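Local atomic coordinates of exoenzyme S (PDB entry 6GN8), a protein that probably acts as a bifunctional bacterial toxin, a GTPase activator and ADP-ribosyltransferase, the chain here covering the ADP-ribosyltransferase part. Residues C[54-59]-C[96-101]; C[62-67]-C[163-168]; C[68-73]-C[83-88]; C[87-92]-C[130-135]. The protein carries 2 engineered substitutions. All coordinates share one frame; numbering follows the deposited sequence.

Contact 1 of 4, residues C[54-59]-C[96-101]; sequences DAEVMA and FEKSGQ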
loop_
_atom_site.group_PDB
_atom_site.type_symbol
_atom_site.label_atom_id
_atom_site.label_comp_id
_atom_site.label_asym_id
_atom_site.label_seq_id
_atom_site.Cartn_x
_atom_site.Cartn_y
_atom_site.Cartn_z
ATOM N N ASP C 54 29.920 -38.073 -1.310
ATOM C CA ASP C 54 31.012 -38.170 -2.290
ATOM C C ASP C 54 30.484 -38.039 -3.713
ATOM O O ASP C 54 31.062 -37.318 -4.500
ATOM C CB ASP C 54 31.763 -39.511 -2.153
ATOM C CG ASP C 54 32.599 -39.721 -0.900
ATOM O OD1 ASP C 54 32.893 -38.724 -0.203
ATOM O OD2 ASP C 54 32.985 -40.893 -0.632
ATOM N N ALA C 55 29.355 -38.702 -4.011
ATOM C CA ALA C 55 28.666 -38.693 -5.300
ATOM C C ALA C 55 28.287 -37.293 -5.732
ATOM O O ALA C 55 28.480 -36.942 -6.899
ATOM C CB ALA C 55 27.419 -39.556 -5.230
ATOM N N GLU C 56 27.778 -36.482 -4.784
ATOM C CA GLU C 56 27.331 -35.106 -5.011
ATOM C C GLU C 56 28.510 -34.168 -5.247
ATOM O O GLU C 56 28.464 -33.357 -6.166
ATOM C CB GLU C 56 26.481 -34.631 -3.818
ATOM C CG GLU C 56 25.130 -35.309 -3.781
ATOM C CD GLU C 56 24.486 -35.489 -2.424
ATOM O OE1 GLU C 56 24.752 -34.684 -1.501
ATOM O OE2 GLU C 56 23.710 -36.459 -2.287
ATOM N N VAL C 57 29.560 -34.277 -4.413
ATOM C CA VAL C 57 30.782 -33.465 -4.496
ATOM C C VAL C 57 31.468 -33.740 -5.853
ATOM O O VAL C 57 31.830 -32.790 -6.533
ATOM C CB VAL C 57 31.707 -33.708 -3.265
ATOM C CG1 VAL C 57 33.071 -33.037 -3.430
ATOM C CG2 VAL C 57 31.035 -33.226 -1.981
ATOM N N MET C 58 31.579 -35.014 -6.275
ATOM C CA MET C 58 32.161 -35.345 -7.586
ATOM C C MET C 58 31.266 -34.839 -8.738
ATOM O O MET C 58 31.794 -34.274 -9.695
ATOM C CB MET C 58 32.387 -36.862 -7.745
ATOM C CG MET C 58 33.410 -37.464 -6.777
ATOM S SD MET C 58 33.753 -39.197 -7.201
ATOM C CE MET C 58 32.192 -39.967 -6.809
ATOM N N ALA C 59 29.928 -35.022 -8.651
ATOM C CA ALA C 59 29.016 -34.554 -9.705
ATOM C C ALA C 59 29.056 -33.013 -9.878
ATOM O O ALA C 59 29.105 -32.521 -11.018
ATOM C CB ALA C 59 27.596 -35.011 -9.429
ATOM N N PHE C 96 20.927 -30.839 -4.429
ATOM C CA PHE C 96 19.945 -29.766 -4.228
ATOM C C PHE C 96 18.853 -30.220 -3.241
ATOM O O PHE C 96 18.343 -29.409 -2.463
ATOM C CB PHE C 96 19.341 -29.293 -5.567
ATOM C CG PHE C 96 20.253 -28.383 -6.366
ATOM C CD1 PHE C 96 20.378 -27.033 -6.044
ATOM C CD2 PHE C 96 20.966 -28.870 -7.460
ATOM C CE1 PHE C 96 21.248 -26.201 -6.760
ATOM C CE2 PHE C 96 21.833 -28.038 -8.181
ATOM C CZ PHE C 96 21.965 -26.705 -7.825
ATOM N N GLU C 97 18.528 -31.523 -3.241
ATOM C CA GLU C 97 17.526 -32.089 -2.336
ATOM C C GLU C 97 17.949 -31.921 -0.890
ATOM O O GLU C 97 17.150 -31.481 -0.075
ATOM C CB GLU C 97 17.293 -33.562 -2.648
ATOM C CG GLU C 97 16.392 -33.791 -3.840
ATOM C CD GLU C 97 15.743 -35.158 -3.819
ATOM O OE1 GLU C 97 16.357 -36.120 -4.336
ATOM O OE2 GLU C 97 14.625 -35.268 -3.267
ATOM N N LYS C 98 19.225 -32.211 -0.593
ATOM C CA LYS C 98 19.834 -32.118 0.737
ATOM C C LYS C 98 20.068 -30.669 1.196
ATOM O O LYS C 98 20.047 -30.399 2.396
ATOM C CB LYS C 98 21.185 -32.867 0.756
ATOM C CG LYS C 98 21.055 -34.375 0.601
ATOM C CD LYS C 98 22.392 -35.086 0.746
ATOM C CE LYS C 98 22.226 -36.568 0.560
ATOM N NZ LYS C 98 23.519 -37.291 0.668
ATOM N N SER C 99 20.311 -29.756 0.251
ATOM C CA SER C 99 20.691 -28.376 0.523
ATOM C C SER C 99 19.585 -27.493 1.044
ATOM O O SER C 99 19.803 -26.837 2.059
ATOM C CB SER C 99 21.310 -27.734 -0.711
ATOM O OG SER C 99 22.573 -28.336 -0.932
ATOM N N GLY C 100 18.459 -27.416 0.339
ATOM C CA GLY C 100 17.368 -26.519 0.717
ATOM C C GLY C 100 17.734 -25.038 0.632
ATOM O O GLY C 100 18.695 -24.663 -0.058
ATOM N N GLN C 101 16.980 -24.182 1.365
ATOM C CA GLN C 101 17.165 -22.724 1.398
ATOM C C GLN C 101 18.202 -22.266 2.456
ATOM O O GLN C 101 18.143 -22.693 3.610
ATOM C CB GLN C 101 15.820 -22.014 1.656
ATOM C CG GLN C 101 14.804 -22.131 0.504
ATOM C CD GLN C 101 13.991 -20.868 0.241
ATOM O OE1 GLN C 101 13.930 -19.931 1.051
ATOM N NE2 GLN C 101 13.337 -20.811 -0.912
#
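Lys98 NZ is gripped by two carboxylates: Glu56 OE2 lies 3.1 Å from it in a salt bridge whose hydrogen bond is weak, and Asp25 of helix 24-36 supplies the second negative charge. The lysine reaches this position as an almost perfectly extended chain, its CG anti to the carbonyl carbon (chi1 -67°) and every later torsion close to 180°. It crosses the glutamate side chain at about a right angle, so the carboxylate meets the aliphatic tail as well as the ammonium group, with Glu56 OE1 3.3 Å from Lys98 CD. OE2 makes the salt bridge; OE1, besides lying against the lysine tail, accepts from the backbone N of Ser53, the residue just before helix 54-77. This is one half of a capping box, the bond from the third helical residue back to the N-cap position. One buried side chain thus serves the start of its own helix and reaches the C-terminal end of helix 83-99, within the helical part of the ADP-ribosyltransferase domain. Backbones stay well apart here, the closest CA atoms being those of Glu56 and Phe96 at 9.1 Å. Lys98 itself lies in the last turn of its helix, which ends at Ser99.

Contact 2 of 4, residues C[62-67]-C[163-168]; sequences LYTGIH and GISNYK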
loop_
_atom_site.group_PDB
_atom_site.type_symbol
_atom_site.label_atom_id
_atom_site.label_comp_id
_atom_site.label_asym_id
_atom_site.label_seq_id
_atom_site.Cartn_x
_atom_site.Cartn_y
_atom_site.Cartn_z
ATOM N N LEU C 62 32.556 -32.162 -11.491
ATOM C CA LEU C 62 32.579 -32.546 -12.903
ATOM C C LEU C 62 31.820 -31.506 -13.723
ATOM O O LEU C 62 32.323 -31.042 -14.753
ATOM C CB LEU C 62 31.971 -33.950 -13.084
ATOM C CG LEU C 62 32.858 -35.137 -12.691
ATOM C CD1 LEU C 62 32.028 -36.346 -12.440
ATOM C CD2 LEU C 62 33.942 -35.422 -13.762
ATOM N N TYR C 63 30.641 -31.096 -13.234
ATOM C CA TYR C 63 29.836 -30.056 -13.877
ATOM C C TYR C 63 30.592 -28.733 -13.879
ATOM O O TYR C 63 30.795 -28.170 -14.944
ATOM C CB TYR C 63 28.458 -29.897 -13.161
ATOM C CG TYR C 63 27.645 -28.689 -13.596
ATOM C CD1 TYR C 63 27.843 -27.444 -13.010
ATOM C CD2 TYR C 63 26.642 -28.807 -14.560
ATOM C CE1 TYR C 63 27.131 -26.329 -13.429
ATOM C CE2 TYR C 63 25.905 -27.702 -14.970
ATOM C CZ TYR C 63 26.152 -26.461 -14.399
ATOM O OH TYR C 63 25.465 -25.341 -14.808
ATOM N N THR C 64 30.988 -28.226 -12.697
ATOM C CA THR C 64 31.597 -26.898 -12.572
ATOM C C THR C 64 32.856 -26.785 -13.402
ATOM O O THR C 64 32.997 -25.800 -14.133
ATOM C CB THR C 64 31.827 -26.519 -11.103
ATOM O OG1 THR C 64 30.588 -26.695 -10.405
ATOM C CG2 THR C 64 32.284 -25.076 -10.935
ATOM N N GLY C 65 33.725 -27.789 -13.320
ATOM C CA GLY C 65 34.986 -27.795 -14.042
ATOM C C GLY C 65 34.885 -27.801 -15.555
ATOM O O GLY C 65 35.630 -27.057 -16.212
ATOM N N ILE C 66 33.994 -28.650 -16.148
ATOM C CA ILE C 66 33.928 -28.692 -17.614
ATOM C C ILE C 66 32.602 -29.202 -18.210
ATOM O O ILE C 66 32.240 -28.783 -19.312
ATOM C CB ILE C 66 35.123 -29.555 -18.153
ATOM C CG1 ILE C 66 35.396 -29.266 -19.648
ATOM C CG2 ILE C 66 34.975 -31.056 -17.859
ATOM C CD1 ILE C 66 36.806 -29.520 -20.105
ATOM N N HIS C 67 31.922 -30.127 -17.536
ATOM C CA HIS C 67 30.744 -30.790 -18.105
ATOM C C HIS C 67 29.499 -29.941 -18.157
ATOM O O HIS C 67 28.523 -30.387 -18.734
ATOM C CB HIS C 67 30.439 -32.082 -17.358
ATOM C CG HIS C 67 31.417 -33.173 -17.643
ATOM N ND1 HIS C 67 32.589 -33.292 -16.926
ATOM C CD2 HIS C 67 31.349 -34.179 -18.544
ATOM C CE1 HIS C 67 33.210 -34.353 -17.412
ATOM N NE2 HIS C 67 32.504 -34.919 -18.392
ATOM N N GLY C 163 34.558 -24.351 -3.187
ATOM C CA GLY C 163 35.510 -25.246 -2.527
ATOM C C GLY C 163 35.743 -26.529 -3.302
ATOM O O GLY C 163 36.680 -27.277 -2.996
ATOM N N ILE C 164 34.910 -26.804 -4.325
ATOM C CA ILE C 164 35.038 -28.008 -5.170
ATOM C C ILE C 164 35.775 -27.635 -6.495
ATOM O O ILE C 164 36.765 -28.267 -6.860
ATOM C CB ILE C 164 33.629 -28.643 -5.429
ATOM C CG1 ILE C 164 32.826 -28.846 -4.100
ATOM C CG2 ILE C 164 33.755 -29.965 -6.181
ATOM C CD1 ILE C 164 31.251 -29.013 -4.215
ATOM N N SER C 165 35.279 -26.613 -7.218
ATOM C CA SER C 165 35.880 -26.169 -8.485
ATOM C C SER C 165 35.776 -24.639 -8.525
ATOM O O SER C 165 34.714 -24.076 -8.187
ATOM C CB SER C 165 35.208 -26.862 -9.673
ATOM O OG SER C 165 35.738 -26.466 -10.925
ATOM N N ASN C 166 36.938 -23.968 -8.787
ATOM C CA ASN C 166 37.080 -22.512 -8.703
ATOM C C ASN C 166 38.051 -21.928 -9.727
ATOM O O ASN C 166 38.834 -21.034 -9.392
ATOM C CB ASN C 166 37.522 -22.131 -7.283
ATOM C CG ASN C 166 37.227 -20.704 -6.849
ATOM O OD1 ASN C 166 36.253 -20.073 -7.270
ATOM N ND2 ASN C 166 38.084 -20.166 -5.995
ATOM N N TYR C 167 37.970 -22.378 -10.999
ATOM C CA TYR C 167 38.778 -21.763 -12.065
ATOM C C TYR C 167 38.438 -20.295 -12.106
ATOM O O TYR C 167 37.248 -19.958 -11.991
ATOM C CB TYR C 167 38.487 -22.376 -13.450
ATOM C CG TYR C 167 39.108 -23.724 -13.723
ATOM C CD1 TYR C 167 40.487 -23.860 -13.863
ATOM C CD2 TYR C 167 38.313 -24.848 -13.945
ATOM C CE1 TYR C 167 41.061 -25.083 -14.174
ATOM C CE2 TYR C 167 38.879 -26.078 -14.262
ATOM C CZ TYR C 167 40.256 -26.192 -14.364
ATOM O OH TYR C 167 40.840 -27.395 -14.663
ATOM N N LYS C 168 39.477 -19.425 -12.253
ATOM C CA LYS C 168 39.395 -17.962 -12.363
ATOM C C LYS C 168 38.792 -17.333 -11.101
ATOM O O LYS C 168 38.330 -16.178 -11.125
ATOM C CB LYS C 168 38.616 -17.570 -13.633
ATOM C CG LYS C 168 39.447 -17.807 -14.886
ATOM C CD LYS C 168 38.629 -17.828 -16.160
ATOM C CE LYS C 168 39.543 -18.013 -17.348
ATOM N NZ LYS C 168 38.814 -18.489 -18.554
#
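This is a van der Waals contact without a hydrogen bond across it, in which the loop between strands 159-160 and 172-175 settles on one turn of helix 54-77. Thr64 and Ser165 meet through carbon: Thr64 CG2 lies 3.7 Å from Ser165 CB. With its hydroxyl directed back to the carbonyl of Leu60, the threonine presents its methyl to the loop. Ser165 OG, anti to its own backbone N (chi1 180°), comes to rest beside Gly65, 3.5 Å from Gly65 CA. It is also 3.4 Å from Gly65 N, but the angle is too poor for a bond. The lack of a side chain at Gly65 lets the two backbones approach to 5.9 Å between the CA atoms of Gly65 and Ser165. Farther along the loop, Tyr167 CE2 comes to 3.9 Å from Gly65 O, an oxygen whose hydrogen bond goes instead to a methylpentanediol molecule, probably from the crystallisation liquor. Behind this surface His67 N donates to Leu62 O over 3.0 Å, and the same oxygen receives Ile66 N and His67 ND1. The loop of the three-stranded sheet thus rests, within the ADP-ribosyltransferase domain, on a wider, pi-type turn at 63-67 of helix 54-77.

Contact 3 of 4, residues C[68-73]-C[83-88]; sequences YADLNR and AGQKLI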
loop_
_atom_site.group_PDB
_atom_site.type_symbol
_atom_site.label_atom_id
_atom_site.label_comp_id
_atom_site.label_asym_id
_atom_site.label_seq_id
_atom_site.Cartn_x
_atom_site.Cartn_y
_atom_site.Cartn_z
ATOM N N TYR C 68 29.529 -28.715 -17.620
ATOM C CA TYR C 68 28.371 -27.828 -17.639
ATOM C C TYR C 68 27.939 -27.567 -19.076
ATOM O O TYR C 68 26.747 -27.598 -19.367
ATOM C CB TYR C 68 28.648 -26.493 -16.884
ATOM C CG TYR C 68 29.796 -25.673 -17.446
ATOM C CD1 TYR C 68 31.101 -25.858 -16.992
ATOM C CD2 TYR C 68 29.583 -24.721 -18.446
ATOM C CE1 TYR C 68 32.170 -25.134 -17.535
ATOM C CE2 TYR C 68 30.637 -23.964 -18.969
ATOM C CZ TYR C 68 31.931 -24.194 -18.526
ATOM O OH TYR C 68 32.975 -23.470 -19.044
ATOM N N ALA C 69 28.914 -27.340 -19.981
ATOM C CA ALA C 69 28.647 -27.004 -21.365
ATOM C C ALA C 69 27.881 -28.128 -22.064
ATOM O O ALA C 69 26.768 -27.887 -22.525
ATOM C CB ALA C 69 29.941 -26.674 -22.098
ATOM N N ASP C 70 28.410 -29.354 -22.062
ATOM C CA ASP C 70 27.717 -30.449 -22.732
ATOM C C ASP C 70 26.370 -30.812 -22.037
ATOM O O ASP C 70 25.368 -30.985 -22.749
ATOM C CB ASP C 70 28.630 -31.686 -22.890
ATOM C CG ASP C 70 28.995 -32.415 -21.604
ATOM O OD1 ASP C 70 28.204 -33.292 -21.167
ATOM O OD2 ASP C 70 30.081 -32.138 -21.054
ATOM N N LEU C 71 26.337 -30.881 -20.674
ATOM C CA LEU C 71 25.114 -31.254 -19.937
ATOM C C LEU C 71 23.943 -30.272 -20.184
ATOM O O LEU C 71 22.859 -30.714 -20.589
ATOM C CB LEU C 71 25.367 -31.429 -18.421
ATOM C CG LEU C 71 24.134 -31.737 -17.560
ATOM C CD1 LEU C 71 23.466 -33.055 -17.954
ATOM C CD2 LEU C 71 24.493 -31.792 -16.128
ATOM N N ASN C 72 24.166 -28.975 -19.939
ATOM C CA ASN C 72 23.172 -27.893 -20.099
ATOM C C ASN C 72 22.660 -27.777 -21.543
ATOM O O ASN C 72 21.483 -27.475 -21.737
ATOM C CB ASN C 72 23.742 -26.560 -19.614
ATOM C CG ASN C 72 23.767 -26.445 -18.102
ATOM O OD1 ASN C 72 23.082 -27.166 -17.355
ATOM N ND2 ASN C 72 24.544 -25.523 -17.609
ATOM N N ARG C 73 23.541 -28.038 -22.544
ATOM C CA ARG C 73 23.189 -28.036 -23.966
ATOM C C ARG C 73 22.160 -29.141 -24.218
ATOM O O ARG C 73 21.189 -28.925 -24.935
ATOM C CB ARG C 73 24.466 -28.249 -24.811
ATOM C CG ARG C 73 24.295 -28.337 -26.330
ATOM C CD ARG C 73 25.648 -28.382 -27.036
ATOM N NE ARG C 73 26.313 -29.687 -26.935
ATOM C CZ ARG C 73 27.536 -29.890 -26.439
ATOM N NH1 ARG C 73 28.054 -31.109 -26.414
ATOM N NH2 ARG C 73 28.250 -28.871 -25.971
ATOM N N ALA C 83 25.006 -41.819 -20.532
ATOM C CA ALA C 83 25.228 -42.423 -19.207
ATOM C C ALA C 83 25.943 -41.466 -18.226
ATOM O O ALA C 83 25.481 -41.288 -17.089
ATOM C CB ALA C 83 26.020 -43.718 -19.352
ATOM N N GLY C 84 27.034 -40.855 -18.695
ATOM C CA GLY C 84 27.828 -39.884 -17.953
ATOM C C GLY C 84 27.039 -38.660 -17.523
ATOM O O GLY C 84 27.073 -38.284 -16.344
ATOM N N GLN C 85 26.300 -38.051 -18.472
ATOM C CA GLN C 85 25.421 -36.894 -18.234
ATOM C C GLN C 85 24.324 -37.250 -17.216
ATOM O O GLN C 85 24.110 -36.483 -16.277
ATOM C CB GLN C 85 24.804 -36.399 -19.551
ATOM C CG GLN C 85 25.827 -35.798 -20.522
ATOM C CD GLN C 85 25.248 -35.484 -21.884
ATOM O OE1 GLN C 85 24.303 -36.122 -22.379
ATOM N NE2 GLN C 85 25.819 -34.501 -22.538
ATOM N N LYS C 86 23.720 -38.470 -17.346
ATOM C CA LYS C 86 22.675 -39.008 -16.462
ATOM C C LYS C 86 23.153 -39.072 -15.022
ATOM O O LYS C 86 22.465 -38.560 -14.125
ATOM C CB LYS C 86 22.216 -40.395 -16.929
ATOM C CG LYS C 86 21.145 -40.342 -18.013
ATOM C CD LYS C 86 20.533 -41.711 -18.342
ATOM C CE LYS C 86 21.349 -42.526 -19.329
ATOM N NZ LYS C 86 20.738 -43.854 -19.616
ATOM N N LEU C 87 24.359 -39.634 -14.812
ATOM C CA LEU C 87 25.001 -39.772 -13.494
ATOM C C LEU C 87 25.311 -38.401 -12.840
ATOM O O LEU C 87 25.039 -38.235 -11.647
ATOM C CB LEU C 87 26.289 -40.617 -13.590
ATOM C CG LEU C 87 26.143 -42.096 -13.953
ATOM C CD1 LEU C 87 27.478 -42.692 -14.358
ATOM C CD2 LEU C 87 25.552 -42.891 -12.822
ATOM N N ILE C 88 25.855 -37.419 -13.626
ATOM C CA ILE C 88 26.175 -36.065 -13.149
ATOM C C ILE C 88 24.875 -35.359 -12.741
ATOM O O ILE C 88 24.818 -34.753 -11.668
ATOM C CB ILE C 88 27.003 -35.208 -14.164
ATOM C CG1 ILE C 88 28.372 -35.819 -14.440
ATOM C CG2 ILE C 88 27.209 -33.792 -13.623
ATOM C CD1 ILE C 88 29.155 -35.192 -15.659
#
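Gln85 lies against Leu71 at its base and reaches Asp70 with its tip. Its CB starts the contact 3.9 Å from Leu71 CD1, and the same methyl group is equally near the backbone oxygen Gln85 O. The two side chains run past each other in opposite directions, so the leucine branch covers the root of the glutamine and not its amide. Next comes CG, which the first torsion sets anti to the carbonyl carbon (chi1 -67°); it lies 3.5 Å from Asp70 OD1. The chain continues extended and delivers the amide alongside the carboxylate. There NE2 donates to Asp70 OD1 over 3.0 Å in a nearly straight bond, with an N-H...O angle of 170°. The oxygen uses its anti lone pair, the one pointing away from OD2, and sits in the plane of the amide. Carboxylate and amide are themselves almost coplanar, their planes 13° apart. The joined elements are successive helices, 54-77 and 83-99, connected by a short linker and, in these short segments, set nearly perpendicular within the helical part of the ADP-ribosyltransferase domain, their axes passing 10.4 Å apart. The other end of the amide turns to the helix start: Gln85 OE1 accepts from the backbone N of Asp82, just ahead of helix 83-99, so bonds at both ends hold the group's rotation. Deeper in the interface the second leucine methyl takes over, Leu71 CD2 meeting Ile88 CG2 at 4.2 Å. Ile88 in turn packs against Phe36 of helix 24-36.

Contact 4 of 4, residues C[87-92]-C[130-135]; sequences LIDQGM and DGYLST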
loop_
_atom_site.group_PDB
_atom_site.type_symbol
_atom_site.label_atom_id
_atom_site.label_comp_id
_atom_site.label_asym_id
_atom_site.label_seq_id
_atom_site.Cartn_x
_atom_site.Cartn_y
_atom_site.Cartn_z
ATOM N N LEU C 87 24.359 -39.634 -14.812
ATOM C CA LEU C 87 25.001 -39.772 -13.494
ATOM C C LEU C 87 25.311 -38.401 -12.840
ATOM O O LEU C 87 25.039 -38.235 -11.647
ATOM C CB LEU C 87 26.289 -40.617 -13.590
ATOM C CG LEU C 87 26.143 -42.096 -13.953
ATOM C CD1 LEU C 87 27.478 -42.692 -14.358
ATOM C CD2 LEU C 87 25.552 -42.891 -12.822
ATOM N N ILE C 88 25.855 -37.419 -13.626
ATOM C CA ILE C 88 26.175 -36.065 -13.149
ATOM C C ILE C 88 24.875 -35.359 -12.741
ATOM O O ILE C 88 24.818 -34.753 -11.668
ATOM C CB ILE C 88 27.003 -35.208 -14.164
ATOM C CG1 ILE C 88 28.372 -35.819 -14.440
ATOM C CG2 ILE C 88 27.209 -33.792 -13.623
ATOM C CD1 ILE C 88 29.155 -35.192 -15.659
ATOM N N ASP C 89 23.833 -35.479 -13.573
ATOM C CA ASP C 89 22.513 -34.886 -13.334
ATOM C C ASP C 89 21.842 -35.483 -12.082
ATOM O O ASP C 89 21.221 -34.737 -11.352
ATOM C CB ASP C 89 21.619 -35.073 -14.578
ATOM C CG ASP C 89 20.229 -34.474 -14.488
ATOM O OD1 ASP C 89 20.123 -33.268 -14.200
ATOM O OD2 ASP C 89 19.251 -35.209 -14.735
ATOM N N GLN C 90 21.969 -36.792 -11.809
ATOM C CA GLN C 90 21.337 -37.322 -10.584
ATOM C C GLN C 90 22.148 -36.951 -9.323
ATOM O O GLN C 90 21.531 -36.694 -8.290
ATOM C CB GLN C 90 20.991 -38.826 -10.623
ATOM C CG GLN C 90 22.018 -39.760 -11.209
ATOM C CD GLN C 90 21.419 -41.107 -11.593
ATOM O OE1 GLN C 90 21.859 -42.173 -11.137
ATOM N NE2 GLN C 90 20.413 -41.098 -12.455
ATOM N N GLY C 91 23.474 -36.815 -9.446
ATOM C CA GLY C 91 24.334 -36.369 -8.353
ATOM C C GLY C 91 24.075 -34.921 -7.968
ATOM O O GLY C 91 24.123 -34.563 -6.791
ATOM N N MET C 92 23.773 -34.079 -8.961
ATOM C CA MET C 92 23.460 -32.676 -8.735
ATOM C C MET C 92 22.068 -32.528 -8.167
ATOM O O MET C 92 21.927 -31.775 -7.213
ATOM C CB MET C 92 23.628 -31.832 -9.991
ATOM C CG MET C 92 25.094 -31.644 -10.368
ATOM S SD MET C 92 25.302 -30.536 -11.777
ATOM C CE MET C 92 24.675 -31.457 -12.938
ATOM N N ASP C 130 16.082 -24.585 -18.596
ATOM C CA ASP C 130 15.996 -26.050 -18.537
ATOM C C ASP C 130 17.302 -26.657 -18.022
ATOM O O ASP C 130 17.287 -27.736 -17.415
ATOM C CB ASP C 130 15.609 -26.651 -19.891
ATOM C CG ASP C 130 14.129 -26.574 -20.216
ATOM O OD1 ASP C 130 13.335 -26.152 -19.327
ATOM O OD2 ASP C 130 13.755 -26.948 -21.349
ATOM N N GLY C 131 18.411 -25.958 -18.258
ATOM C CA GLY C 131 19.712 -26.365 -17.749
ATOM C C GLY C 131 19.925 -25.846 -16.343
ATOM O O GLY C 131 19.093 -25.101 -15.818
ATOM N N TYR C 132 21.039 -26.233 -15.713
ATOM C CA TYR C 132 21.410 -25.691 -14.400
ATOM C C TYR C 132 21.845 -24.235 -14.612
ATOM O O TYR C 132 22.291 -23.888 -15.717
ATOM C CB TYR C 132 22.523 -26.533 -13.753
ATOM C CG TYR C 132 22.034 -27.892 -13.313
ATOM C CD1 TYR C 132 22.056 -28.980 -14.184
ATOM C CD2 TYR C 132 21.547 -28.096 -12.024
ATOM C CE1 TYR C 132 21.543 -30.220 -13.803
ATOM C CE2 TYR C 132 21.043 -29.337 -11.628
ATOM C CZ TYR C 132 21.061 -30.397 -12.518
ATOM O OH TYR C 132 20.608 -31.622 -12.122
ATOM N N LEU C 133 21.661 -23.376 -13.596
ATOM C CA LEU C 133 22.008 -21.955 -13.686
ATOM C C LEU C 133 23.245 -21.611 -12.825
ATOM O O LEU C 133 23.178 -21.471 -11.591
ATOM C CB LEU C 133 20.818 -21.064 -13.294
ATOM C CG LEU C 133 20.893 -19.606 -13.765
ATOM C CD1 LEU C 133 20.449 -19.479 -15.215
ATOM C CD2 LEU C 133 20.033 -18.711 -12.911
ATOM N N SER C 134 24.369 -21.475 -13.511
ATOM C CA SER C 134 25.644 -21.090 -12.933
ATOM C C SER C 134 25.682 -19.568 -12.798
ATOM O O SER C 134 25.387 -18.806 -13.736
ATOM C CB SER C 134 26.803 -21.594 -13.798
ATOM O OG SER C 134 26.663 -22.982 -14.087
ATOM N N THR C 135 25.983 -19.135 -11.599
ATOM C CA THR C 135 26.145 -17.727 -11.294
ATOM C C THR C 135 27.466 -17.648 -10.530
ATOM O O THR C 135 28.000 -18.684 -10.110
ATOM C CB THR C 135 24.921 -17.158 -10.551
ATOM O OG1 THR C 135 24.878 -17.694 -9.246
ATOM C CG2 THR C 135 23.590 -17.419 -11.253
#
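Tyr132 is met from two directions, by Met92 over one ring face and by Asp89 at the ring edge. The thioether sits almost exactly above the ring centre: Met92 SD is 4.2 Å from the centroid of the Tyr132 ring and only 5° off its normal, a Met-aromatic contact. A bend at the last torsion (chi3 -69°) folds the terminal methyl across the same face, where Met92 CE approaches Tyr132 CE1 to 3.5 Å and makes a CH-pi contact. Helix 54-77 contributes Tyr63 and Leu71 to the surroundings of the methionine. Asp89 comes in near the ring plane, with its carboxylate turned 71° from the ring. Tyr132 OH donates to Asp89 OD1 over 2.7 Å and reaches that oxygen from above the carboxylate plane. The tyrosine immediately precedes strand 133-136, whose Ser-Thr-Ser sequence fits the motif of the R-S-E class of ADP-ribosyltransferases; Ser134 O bonds to Arg110, consistent with the arginine of that class. The contact thus ties helix 83-99 to the lead-in of this strand. Lys177 reaches both ends of the tyrosine-aspartate bond, in a salt bridge with Asp89 OD1 and a hydrogen bond with Tyr132 OH, which would be expected to stabilise the aspartate's negative charge.

In the fold
Helix 54-77 carries the first segments of contacts 1, 2 and 3 in chain order, and helix 83-99 supplies contacts 3, 4 and 1 in turn. Contacts 3 and 4 are nearest, with centres about 8 Å apart and Leu87 and Ile88 in common; contacts 1 and 3, at opposite ends of the helix pair, are about 16 Å apart. Contacts 2 and 4 extend the pair to the three-stranded sheet, through the loop before strand 172-175 and the start of strand 133-136. Tyr63 and Asn72 connect the groups, bonding to each other and to Ser134 and Tyr132 N respectively. Packing and hydrogen bonds thus join the helical part to the strand with the Ser-Thr-Ser sequence, probably the family motif.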